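Long-range contacts in putative P450-like enzyme (Streptomyces himastatinicus ATCC 53653, PDB 5Z9J), which binds heme b and probably works as a cytochrome P450 monooxygenase, using molecular oxygen to oxidise a substrate: residues Glu43-Leu48 against Leu340-His345; Met244-Thr249 against Met355-Ala360; Ser277-Ser282 against Ala315-Arg320. All coordinates share one frame; numbering follows the deposited sequence.

Contact 1 of 3, residues Glu43-Leu48 against Leu340-His345. With HEM (protoporphyrin IX containing Fe), chain E.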
loop_
_atom_site.group_PDB
_atom_site.type_symbol
_atom_site.label_atom_id
_atom_site.label_comp_id
_atom_site.label_asym_id
_atom_site.label_seq_id
_atom_site.Cartn_x
_atom_site.Cartn_y
_atom_site.Cartn_z
ATOM N N GLU A 43 12.684 16.040 -6.626
ATOM C CA GLU A 43 12.476 16.596 -5.292
ATOM C C GLU A 43 11.921 15.523 -4.332
ATOM O O GLU A 43 12.371 15.395 -3.193
ATOM C CB GLU A 43 11.533 17.811 -5.338
ATOM C CG GLU A 43 12.081 19.011 -6.174
ATOM C CD GLU A 43 11.796 18.816 -7.670
ATOM O OE1 GLU A 43 11.016 17.879 -7.992
ATOM O OE2 GLU A 43 12.319 19.588 -8.504
ATOM N N SER A 44 10.926 14.779 -4.800
ATOM C CA SER A 44 10.319 13.705 -3.999
ATOM C C SER A 44 11.336 12.645 -3.596
ATOM O O SER A 44 11.430 12.254 -2.425
ATOM C CB SER A 44 9.188 13.022 -4.791
ATOM O OG SER A 44 8.077 13.881 -4.992
ATOM N N ALA A 45 12.073 12.164 -4.591
ATOM C CA ALA A 45 13.113 11.157 -4.418
ATOM C C ALA A 45 14.132 11.618 -3.380
ATOM O O ALA A 45 14.502 10.866 -2.475
ATOM C CB ALA A 45 13.803 10.866 -5.757
ATOM N N ALA A 46 14.587 12.859 -3.506
ATOM C CA ALA A 46 15.538 13.385 -2.530
ATOM C C ALA A 46 14.931 13.445 -1.121
ATOM O O ALA A 46 15.622 13.215 -0.157
ATOM C CB ALA A 46 16.010 14.723 -2.927
ATOM N N ILE A 47 13.665 13.832 -1.017
ATOM C CA ILE A 47 12.999 13.950 0.267
ATOM C C ILE A 47 12.945 12.585 0.958
ATOM O O ILE A 47 13.218 12.483 2.163
ATOM C CB ILE A 47 11.554 14.543 0.130
ATOM C CG1 ILE A 47 11.619 16.062 -0.111
ATOM C CG2 ILE A 47 10.709 14.251 1.397
ATOM C CD1 ILE A 47 10.292 16.672 -0.569
ATOM N N LEU A 48 12.584 11.568 0.186
ATOM C CA LEU A 48 12.446 10.189 0.719
ATOM C C LEU A 48 13.828 9.666 1.166
ATOM O O LEU A 48 13.896 8.870 2.100
ATOM C CB LEU A 48 11.815 9.258 -0.337
ATOM C CG LEU A 48 10.381 9.584 -0.764
ATOM C CD1 LEU A 48 9.932 8.642 -1.886
ATOM C CD2 LEU A 48 9.395 9.449 0.432
ATOM N N LEU A 340 6.787 2.241 -4.789
ATOM C CA LEU A 340 7.172 1.393 -3.699
ATOM C C LEU A 340 8.029 2.178 -2.722
ATOM O O LEU A 340 8.643 1.616 -1.799
ATOM C CB LEU A 340 7.933 0.167 -4.240
ATOM C CG LEU A 340 7.015 -0.922 -4.842
ATOM C CD1 LEU A 340 7.817 -2.010 -5.580
ATOM C CD2 LEU A 340 6.038 -1.537 -3.878
ATOM N N GLY A 341 8.084 3.486 -2.948
ATOM C CA GLY A 341 8.881 4.334 -2.110
ATOM C C GLY A 341 10.319 4.384 -2.559
ATOM O O GLY A 341 10.645 4.070 -3.686
ATOM N N ARG A 342 11.179 4.835 -1.658
ATOM C CA ARG A 342 12.614 4.951 -1.900
ATOM C C ARG A 342 13.311 5.190 -0.587
ATOM O O ARG A 342 12.840 6.022 0.185
ATOM C CB ARG A 342 12.910 6.099 -2.867
ATOM C CG ARG A 342 14.363 6.495 -2.909
ATOM C CD ARG A 342 14.580 7.482 -4.008
ATOM N NE ARG A 342 15.828 8.211 -3.883
ATOM C CZ ARG A 342 16.668 8.361 -4.898
ATOM N NH1 ARG A 342 16.386 7.759 -6.065
ATOM N NH2 ARG A 342 17.783 9.061 -4.736
ATOM N N GLY A 343 14.442 4.523 -0.346
ATOM C CA GLY A 343 15.183 4.745 0.878
ATOM C C GLY A 343 14.892 3.721 1.944
ATOM O O GLY A 343 14.634 2.556 1.630
ATOM N N ILE A 344 14.953 4.160 3.201
ATOM C CA ILE A 344 14.896 3.231 4.317
ATOM C C ILE A 344 13.510 2.671 4.527
ATOM O O ILE A 344 13.365 1.590 5.102
ATOM C CB ILE A 344 15.440 3.861 5.630
ATOM C CG1 ILE A 344 14.525 4.944 6.227
ATOM C CG2 ILE A 344 16.898 4.401 5.403
ATOM C CD1 ILE A 344 14.994 5.409 7.602
ATOM N N HIS A 345 12.492 3.400 4.077
ATOM C CA HIS A 345 11.118 2.941 4.214
ATOM C C HIS A 345 10.604 2.249 2.943
ATOM O O HIS A 345 9.421 1.946 2.844
ATOM C CB HIS A 345 10.197 4.102 4.604
ATOM C CG HIS A 345 10.449 4.628 5.991
ATOM N ND1 HIS A 345 9.981 3.995 7.128
ATOM C CD2 HIS A 345 11.131 5.720 6.422
ATOM C CE1 HIS A 345 10.366 4.672 8.197
ATOM N NE2 HIS A 345 11.064 5.721 7.801
HETATM C CHA HEM E . 6.349 0.434 2.611
HETATM C CHB HEM E . 3.729 0.642 -1.402
HETATM C CHC HEM E . 2.658 -4.039 -0.822
HETATM C CHD HEM E . 4.437 -3.976 3.614
HETATM C C1A HEM E . 5.787 0.951 1.466
HETATM C C2A HEM E . 5.938 2.298 0.909
HETATM C C3A HEM E . 5.224 2.350 -0.218
HETATM C C4A HEM E . 4.582 1.039 -0.401
HETATM C CMA HEM E . 5.075 3.569 -1.138
HETATM C CAA HEM E . 6.777 3.451 1.497
HETATM C CBA HEM E . 6.050 4.135 2.661
HETATM C CGA HEM E . 6.722 5.455 3.063
HETATM O O1A HEM E . 6.169 6.221 3.890
HETATM O O2A HEM E . 7.833 5.772 2.603
HETATM C C1B HEM E . 3.270 -0.627 -1.624
HETATM C C2B HEM E . 2.621 -1.060 -2.833
HETATM C C3B HEM E . 2.327 -2.356 -2.673
HETATM C C4B HEM E . 2.764 -2.758 -1.346
HETATM C CMB HEM E . 2.377 -0.119 -4.025
HETATM C CAB HEM E . 1.632 -3.334 -3.628
HETATM C CBB HEM E . 1.250 -3.015 -4.865
HETATM C C1C HEM E . 3.065 -4.470 0.427
HETATM C C2C HEM E . 2.925 -5.839 0.983
HETATM C C3C HEM E . 3.428 -5.796 2.208
HETATM C C4C HEM E . 3.857 -4.443 2.455
HETATM C CMC HEM E . 2.338 -7.028 0.201
HETATM C CAC HEM E . 3.567 -6.865 3.318
HETATM C CBC HEM E . 3.222 -8.137 3.178
HETATM C C1D HEM E . 5.068 -2.784 3.756
HETATM C C2D HEM E . 5.695 -2.349 4.969
HETATM C C3D HEM E . 6.302 -0.997 4.641
HETATM C C4D HEM E . 5.981 -0.725 3.270
HETATM C CMD HEM E . 5.750 -3.086 6.330
HETATM C CAD HEM E . 7.038 -0.083 5.628
HETATM C CBD HEM E . 8.530 -0.328 5.581
HETATM C CGD HEM E . 9.210 0.742 6.416
HETATM O O1D HEM E . 8.573 1.758 6.780
HETATM O O2D HEM E . 10.426 0.590 6.701
HETATM N NA HEM E . 4.966 0.246 0.630
HETATM N NB HEM E . 3.326 -1.685 -0.724
HETATM N NC HEM E . 3.612 -3.690 1.377
HETATM N ND HEM E . 5.277 -1.819 2.751
HETATM FE FE HEM E . 4.430 -1.798 0.994
HETATM O O HOH W 1 15.671 7.342 3.262
#

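Contact 2 of 3, residues Met244-Thr249 against Met355-Ala360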
loop_
_atom_site.group_PDB
_atom_site.type_symbol
_atom_site.label_atom_id
_atom_site.label_comp_id
_atom_site.label_asym_id
_atom_site.label_seq_id
_atom_site.Cartn_x
_atom_site.Cartn_y
_atom_site.Cartn_z
ATOM N N MET A 244 -5.331 -3.363 -5.437
ATOM C CA MET A 244 -5.364 -2.330 -6.484
ATOM C C MET A 244 -4.375 -2.520 -7.621
ATOM O O MET A 244 -4.688 -2.221 -8.770
ATOM C CB MET A 244 -5.133 -0.930 -5.895
ATOM C CG MET A 244 -6.404 -0.333 -5.332
ATOM S SD MET A 244 -6.226 1.288 -4.525
ATOM C CE MET A 244 -5.215 0.872 -3.114
ATOM N N LEU A 245 -3.144 -2.911 -7.302
ATOM C CA LEU A 245 -2.184 -3.198 -8.322
ATOM C C LEU A 245 -2.761 -4.263 -9.265
ATOM O O LEU A 245 -2.633 -4.187 -10.476
ATOM C CB LEU A 245 -0.889 -3.694 -7.715
ATOM C CG LEU A 245 0.135 -4.117 -8.765
ATOM C CD1 LEU A 245 0.445 -2.945 -9.800
ATOM C CD2 LEU A 245 1.387 -4.628 -8.142
ATOM N N ILE A 246 -3.341 -5.324 -8.703
ATOM C CA ILE A 246 -3.906 -6.370 -9.544
ATOM C C ILE A 246 -5.074 -5.819 -10.381
ATOM O O ILE A 246 -5.101 -5.929 -11.623
ATOM C CB ILE A 246 -4.394 -7.646 -8.687
ATOM C CG1 ILE A 246 -3.185 -8.373 -8.047
ATOM C CG2 ILE A 246 -5.175 -8.588 -9.595
ATOM C CD1 ILE A 246 -3.572 -9.411 -6.841
ATOM N N ALA A 247 -5.988 -5.113 -9.745
ATOM C CA ALA A 247 -7.158 -4.639 -10.453
ATOM C C ALA A 247 -6.807 -3.469 -11.428
ATOM O O ALA A 247 -7.267 -3.460 -12.552
ATOM C CB ALA A 247 -8.203 -4.239 -9.472
ATOM N N ASN A 248 -5.976 -2.537 -10.997
ATOM C CA ASN A 248 -5.541 -1.429 -11.914
ATOM C C ASN A 248 -4.935 -1.986 -13.148
ATOM O O ASN A 248 -5.186 -1.492 -14.277
ATOM C CB ASN A 248 -4.480 -0.562 -11.261
ATOM C CG ASN A 248 -4.991 0.224 -10.112
ATOM O OD1 ASN A 248 -6.194 0.335 -9.890
ATOM N ND2 ASN A 248 -4.083 0.740 -9.331
ATOM N N THR A 249 -4.134 -3.042 -12.959
ATOM C CA THR A 249 -3.421 -3.647 -14.067
ATOM C C THR A 249 -4.388 -4.261 -15.104
ATOM O O THR A 249 -4.269 -3.986 -16.325
ATOM C CB THR A 249 -2.375 -4.684 -13.606
ATOM O OG1 THR A 249 -1.373 -4.064 -12.769
ATOM C CG2 THR A 249 -1.730 -5.327 -14.812
ATOM N N MET A 355 5.306 -10.970 -6.470
ATOM C CA MET A 355 5.080 -12.411 -6.741
ATOM C C MET A 355 3.559 -12.664 -6.909
ATOM O O MET A 355 3.128 -13.278 -7.849
ATOM C CB MET A 355 5.665 -13.274 -5.613
ATOM C CG MET A 355 5.494 -14.771 -5.819
ATOM S SD MET A 355 4.085 -15.206 -4.902
ATOM C CE MET A 355 4.682 -14.984 -3.240
ATOM N N GLU A 356 2.761 -12.099 -6.026
ATOM C CA GLU A 356 1.299 -12.251 -6.019
ATOM C C GLU A 356 0.623 -11.697 -7.230
ATOM O O GLU A 356 -0.269 -12.296 -7.802
ATOM C CB GLU A 356 0.662 -11.485 -4.857
ATOM C CG GLU A 356 0.894 -12.001 -3.522
ATOM C CD GLU A 356 0.104 -11.208 -2.508
ATOM O OE1 GLU A 356 -0.856 -11.807 -2.013
ATOM O OE2 GLU A 356 0.420 -10.027 -2.194
ATOM N N SER A 357 0.970 -10.460 -7.522
ATOM C CA SER A 357 0.376 -9.756 -8.631
ATOM C C SER A 357 0.708 -10.453 -9.952
ATOM O O SER A 357 -0.156 -10.660 -10.775
ATOM C CB SER A 357 0.891 -8.317 -8.666
ATOM O OG SER A 357 0.388 -7.670 -7.533
ATOM N N LYS A 358 1.973 -10.822 -10.133
ATOM C CA LYS A 358 2.403 -11.553 -11.327
ATOM C C LYS A 358 1.621 -12.867 -11.489
ATOM O O LYS A 358 1.124 -13.182 -12.581
ATOM C CB LYS A 358 3.891 -11.843 -11.268
ATOM C CG LYS A 358 4.404 -12.694 -12.442
ATOM C CD LYS A 358 5.927 -12.941 -12.341
ATOM C CE LYS A 358 6.385 -13.974 -13.347
ATOM N NZ LYS A 358 7.837 -14.266 -13.149
ATOM N N ALA A 359 1.517 -13.643 -10.401
ATOM C CA ALA A 359 0.801 -14.890 -10.460
ATOM C C ALA A 359 -0.660 -14.635 -10.817
ATOM O O ALA A 359 -1.256 -15.352 -11.606
ATOM C CB ALA A 359 0.884 -15.642 -9.061
ATOM N N ALA A 360 -1.216 -13.575 -10.247
ATOM C CA ALA A 360 -2.627 -13.262 -10.419
ATOM C C ALA A 360 -2.922 -12.843 -11.843
ATOM O O ALA A 360 -3.864 -13.316 -12.450
ATOM C CB ALA A 360 -3.031 -12.177 -9.466
#

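Contact 3 of 3, residues Ser277-Ser282 against Ala315-Arg320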
loop_
_atom_site.group_PDB
_atom_site.type_symbol
_atom_site.label_atom_id
_atom_site.label_comp_id
_atom_site.label_asym_id
_atom_site.label_seq_id
_atom_site.Cartn_x
_atom_site.Cartn_y
_atom_site.Cartn_z
ATOM N N SER A 277 2.279 -0.409 -14.151
ATOM C CA SER A 277 0.985 -0.236 -13.533
ATOM C C SER A 277 1.158 0.641 -12.277
ATOM O O SER A 277 0.298 1.445 -11.933
ATOM C CB SER A 277 0.356 -1.615 -13.144
ATOM O OG SER A 277 -1.007 -1.421 -12.876
ATOM N N MET A 278 2.217 0.360 -11.519
ATOM C CA MET A 278 2.556 1.122 -10.313
ATOM C C MET A 278 2.955 2.562 -10.653
ATOM O O MET A 278 2.583 3.510 -9.992
ATOM C CB MET A 278 3.651 0.394 -9.527
ATOM C CG MET A 278 3.026 -0.805 -8.666
ATOM S SD MET A 278 4.282 -1.480 -7.568
ATOM C CE MET A 278 5.231 -2.382 -8.715
ATOM N N ARG A 279 3.677 2.725 -11.736
ATOM C CA ARG A 279 4.074 4.096 -12.054
ATOM C C ARG A 279 2.838 4.928 -12.379
ATOM O O ARG A 279 2.604 5.957 -11.753
ATOM C CB ARG A 279 5.053 4.102 -13.217
ATOM C CG ARG A 279 5.594 5.496 -13.483
ATOM C CD ARG A 279 6.287 5.472 -14.818
ATOM N NE ARG A 279 5.431 5.173 -15.963
ATOM C CZ ARG A 279 4.683 6.079 -16.604
ATOM N NH1 ARG A 279 4.647 7.347 -16.175
ATOM N NH2 ARG A 279 3.960 5.718 -17.658
ATOM N N TYR A 280 1.994 4.352 -13.245
ATOM C CA TYR A 280 0.875 5.023 -13.912
ATOM C C TYR A 280 -0.366 5.226 -13.050
ATOM O O TYR A 280 -1.092 6.224 -13.191
ATOM C CB TYR A 280 0.522 4.226 -15.188
ATOM C CG TYR A 280 -0.590 4.780 -16.020
ATOM C CD1 TYR A 280 -0.320 5.673 -17.046
ATOM C CD2 TYR A 280 -1.923 4.421 -15.777
ATOM C CE1 TYR A 280 -1.325 6.194 -17.811
ATOM C CE2 TYR A 280 -2.951 4.941 -16.564
ATOM C CZ TYR A 280 -2.625 5.831 -17.585
ATOM O OH TYR A 280 -3.572 6.395 -18.391
ATOM N N MET A 281 -0.640 4.277 -12.154
ATOM C CA MET A 281 -1.782 4.378 -11.282
ATOM C C MET A 281 -1.334 3.818 -9.929
ATOM O O MET A 281 -1.487 2.623 -9.662
ATOM C CB MET A 281 -2.988 3.615 -11.884
ATOM C CG MET A 281 -4.360 3.742 -11.114
ATOM S SD MET A 281 -5.704 2.854 -11.973
ATOM C CE MET A 281 -5.598 3.724 -13.532
ATOM N N SER A 282 -0.751 4.697 -9.109
ATOM C CA SER A 282 0.066 4.284 -8.006
ATOM C C SER A 282 -0.843 3.949 -6.818
ATOM O O SER A 282 -1.488 4.849 -6.283
ATOM C CB SER A 282 1.086 5.394 -7.707
ATOM O OG SER A 282 1.799 5.752 -8.917
ATOM N N ALA A 315 4.811 12.465 -8.962
ATOM C CA ALA A 315 6.224 12.336 -9.301
ATOM C C ALA A 315 6.396 11.353 -10.428
ATOM O O ALA A 315 7.174 11.622 -11.364
ATOM C CB ALA A 315 7.029 11.861 -8.091
ATOM N N ASN A 316 5.562 10.301 -10.391
ATOM C CA ASN A 316 5.601 9.245 -11.383
ATOM C C ASN A 316 5.129 9.698 -12.749
ATOM O O ASN A 316 5.279 8.937 -13.735
ATOM C CB ASN A 316 4.709 8.063 -10.960
ATOM C CG ASN A 316 5.319 7.222 -9.853
ATOM O OD1 ASN A 316 6.515 7.267 -9.612
ATOM N ND2 ASN A 316 4.497 6.460 -9.175
ATOM N N ARG A 317 4.509 10.872 -12.817
ATOM C CA ARG A 317 4.145 11.410 -14.140
ATOM C C ARG A 317 5.092 12.554 -14.538
ATOM O O ARG A 317 4.822 13.295 -15.493
ATOM C CB ARG A 317 2.694 11.906 -14.154
ATOM C CG ARG A 317 1.652 10.846 -13.735
ATOM C CD ARG A 317 1.748 9.584 -14.584
ATOM N NE ARG A 317 0.580 8.729 -14.434
ATOM C CZ ARG A 317 -0.486 8.798 -15.230
ATOM N NH1 ARG A 317 -0.516 9.668 -16.241
ATOM N NH2 ARG A 317 -1.515 7.987 -15.030
ATOM N N ASP A 318 6.222 12.686 -13.841
ATOM C CA ASP A 318 7.118 13.825 -14.073
ATOM C C ASP A 318 7.915 13.585 -15.338
ATOM O O ASP A 318 8.649 12.610 -15.438
ATOM C CB ASP A 318 8.042 14.111 -12.863
ATOM C CG ASP A 318 8.839 15.436 -13.018
ATOM O OD1 ASP A 318 8.942 15.955 -14.152
ATOM O OD2 ASP A 318 9.333 15.989 -12.021
ATOM N N GLU A 319 7.704 14.466 -16.315
ATOM C CA GLU A 319 8.342 14.383 -17.623
ATOM C C GLU A 319 9.866 14.646 -17.576
ATOM O O GLU A 319 10.559 14.321 -18.531
ATOM C CB GLU A 319 7.665 15.355 -18.586
ATOM C CG GLU A 319 7.886 16.794 -18.183
ATOM C CD GLU A 319 7.100 17.800 -19.019
ATOM O OE1 GLU A 319 6.546 17.444 -20.092
ATOM O OE2 GLU A 319 7.114 18.991 -18.622
ATOM N N ARG A 320 10.371 15.249 -16.491
ATOM C CA ARG A 320 11.816 15.399 -16.275
ATOM C C ARG A 320 12.441 14.015 -15.963
ATOM O O ARG A 320 13.662 13.836 -16.080
ATOM C CB ARG A 320 12.115 16.368 -15.122
ATOM C CG ARG A 320 11.746 17.848 -15.355
ATOM C CD ARG A 320 11.973 18.702 -14.084
ATOM N NE ARG A 320 11.101 18.194 -13.001
ATOM C CZ ARG A 320 11.216 18.503 -11.706
ATOM N NH1 ARG A 320 12.134 19.378 -11.292
ATOM N NH2 ARG A 320 10.385 17.932 -10.802
HETATM O O HOH W 2 0.832 8.292 -11.623
#

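Contact 1 of 3, residues Glu43-Leu48 against Leu340-His345
L48, at the end of helix 41-48, sets its side chain on the backbone and CB of R342, and their CA atoms, 5.9 Å apart, are the nearest across the contact. L48 CB lies 3.4 Å from R342 O, and L48 CD1 reaches R342 CB at 4.0 Å. With CG anti to its carbonyl carbon (chi1 -64°), the leucine lies across the base of the arginine, and its CD1 also comes near the carbonyl carbon of G341. On the tight side the loop has no room for a CB at G341 or G343: both have positive phi, and a CB on G341 would fall 3.0 Å from HEM CAA, while one on G343 would strike L48 O. The other side is looser. R342 is exposed; its extended chain passes A45, whose CB sits over one guanidinium face 3.9 Å from R342 CZ, and R342 NE hydrogen-bonds to S49 OG just beyond the helix. Near I344 a water takes over: it donates to L48 O at 2.6 Å and accepts a longer bond from I344 N. At the end of the segment, H345 turns to the cofactor. Its ND1-H gives a nearly straight bond (167°) to HEM O1D at 2.7 Å, with the oxygen in the ring plane, and its ring meets that of H83 with the planes at about 50°. A leucine in place of H345 would probably leave propionate oxygen O1D without this donor and the carboxylate freer to turn. H83, R87 and R289 also hydrogen-bond to the heme. L340 completes the inner surface, with CD2 3.6 Å from HEM C2B. This glycine-rich segment leading to C347, the axial ligand of the iron, is the Cys-loop of the P450 fold, here backed by the short helix 41-48.

Contact 2 of 3, residues Met244-Thr249 against Met355-Ala360
The I-helix and L-helix pairing of the P450 core comes together where L245 and I246 on helix 240-255 face S357 and A360 on helix 350-367. The two short segments run in broadly the same direction, 34° apart, with their axes 9.5 Å from each other at closest approach. The nearest CA atoms, those of I246 and S357, are separated by 5.5 Å, a distance consistent with the small side chains of S357 and A360 at the interface. S357 occupies the middle of the contact. L245 has CG anti to its backbone N (chi1 176°), which sends CD2 to the serine hydroxyl: L245 CD2 and S357 OG are 3.3 Å apart. I246 comes alongside with its CG1 branch, 3.7 Å from S357 OG. Two apolar groups therefore abut an oxygen whose polar need is met inside its own helix, by a hydrogen bond to the carbonyl of A353 one turn earlier. Further along, the tip of I246 lies against the methyl of A360, CD1 to CB 3.9 Å, and its CG2 branch is only slightly farther from the same methyl. No hydrogen bond links the segments, and all five touching residues are buried, so the join rests on van der Waals fit. Behind L245, its carbonyl O is gripped twice within the helix, by the backbone N of T249 and by its hydroxyl, T249 OG1 to L245 O 2.6 Å. L245 also belongs to the heme pocket, its side chain about 4 Å from the cofactor. Around the pair, I246 and A360 both touch L133 of helix 132-142, and E356 reaches P134 and M137 there. Helix 270-280 closes another side through S277 and M278 on L245 and L274 on S357, while M355 and A359 lean on helix 96-116.

Contact 3 of 3, residues Ser277-Ser282 against Ala315-Arg320
R317 engages Y280 twice over, through the ring and through the backbone carbonyl. Its guanidinium lies flat on the tyrosine, planes 19° apart and CZ 4.0 Å from the ring centroid in a cation-pi contact, with NH2 above the ring centre. The same NH2 donates to Y280 O at 2.6 Å, nearly straight (166°) and on a lone pair of the carbonyl. A bend at chi2 (-56°) folds the arginine chain back to bring this about, and D326 pairs with its NH1. A water accepts from R317 NE at 2.9 Å and lies equally close, 2.9 Å, to R279 O. R279 runs past N316 in the opposite direction and gives NH1 to N316 O at 3.0 Å, within its guanidinium plane, while its NE forms a salt bridge with E276. N316 answers with its amide: ND2 donates to S282 OG at 2.8 Å, and S282 OG in turn donates to M278 O at 2.6 Å. This relay ties the helix end, where M281 leaves helical geometry, to the type I turn A315-D318. E276 and R279 are the glutamate and arginine of the P450 ExxR motif at the end of helix K, the arginine hydrogen-bonded here to the turn that follows helix 312-315 and leads on toward the meander.

Overall arrangement
Contact 3 joins the other two. Its R320 NH1 forms a 2.8 Å salt bridge with E43 OE2 of contact 1, and its S277 OG lies 2.7 Å from T249 OG1 of contact 2, a probable hydrogen bond. M278 connects both neighbours by packing: its SD is 3.9 Å from L340 CG, and its CG is 3.5 Å from L245 CD1. Contact 3 is centred 14 Å from contact 1 and 17 Å from contact 2, whereas contacts 1 and 2, 23 Å between centres, do not touch. All three reach the heme: L340, H345 and L245 touch it, and the side chain of M278 comes within about 4 Å.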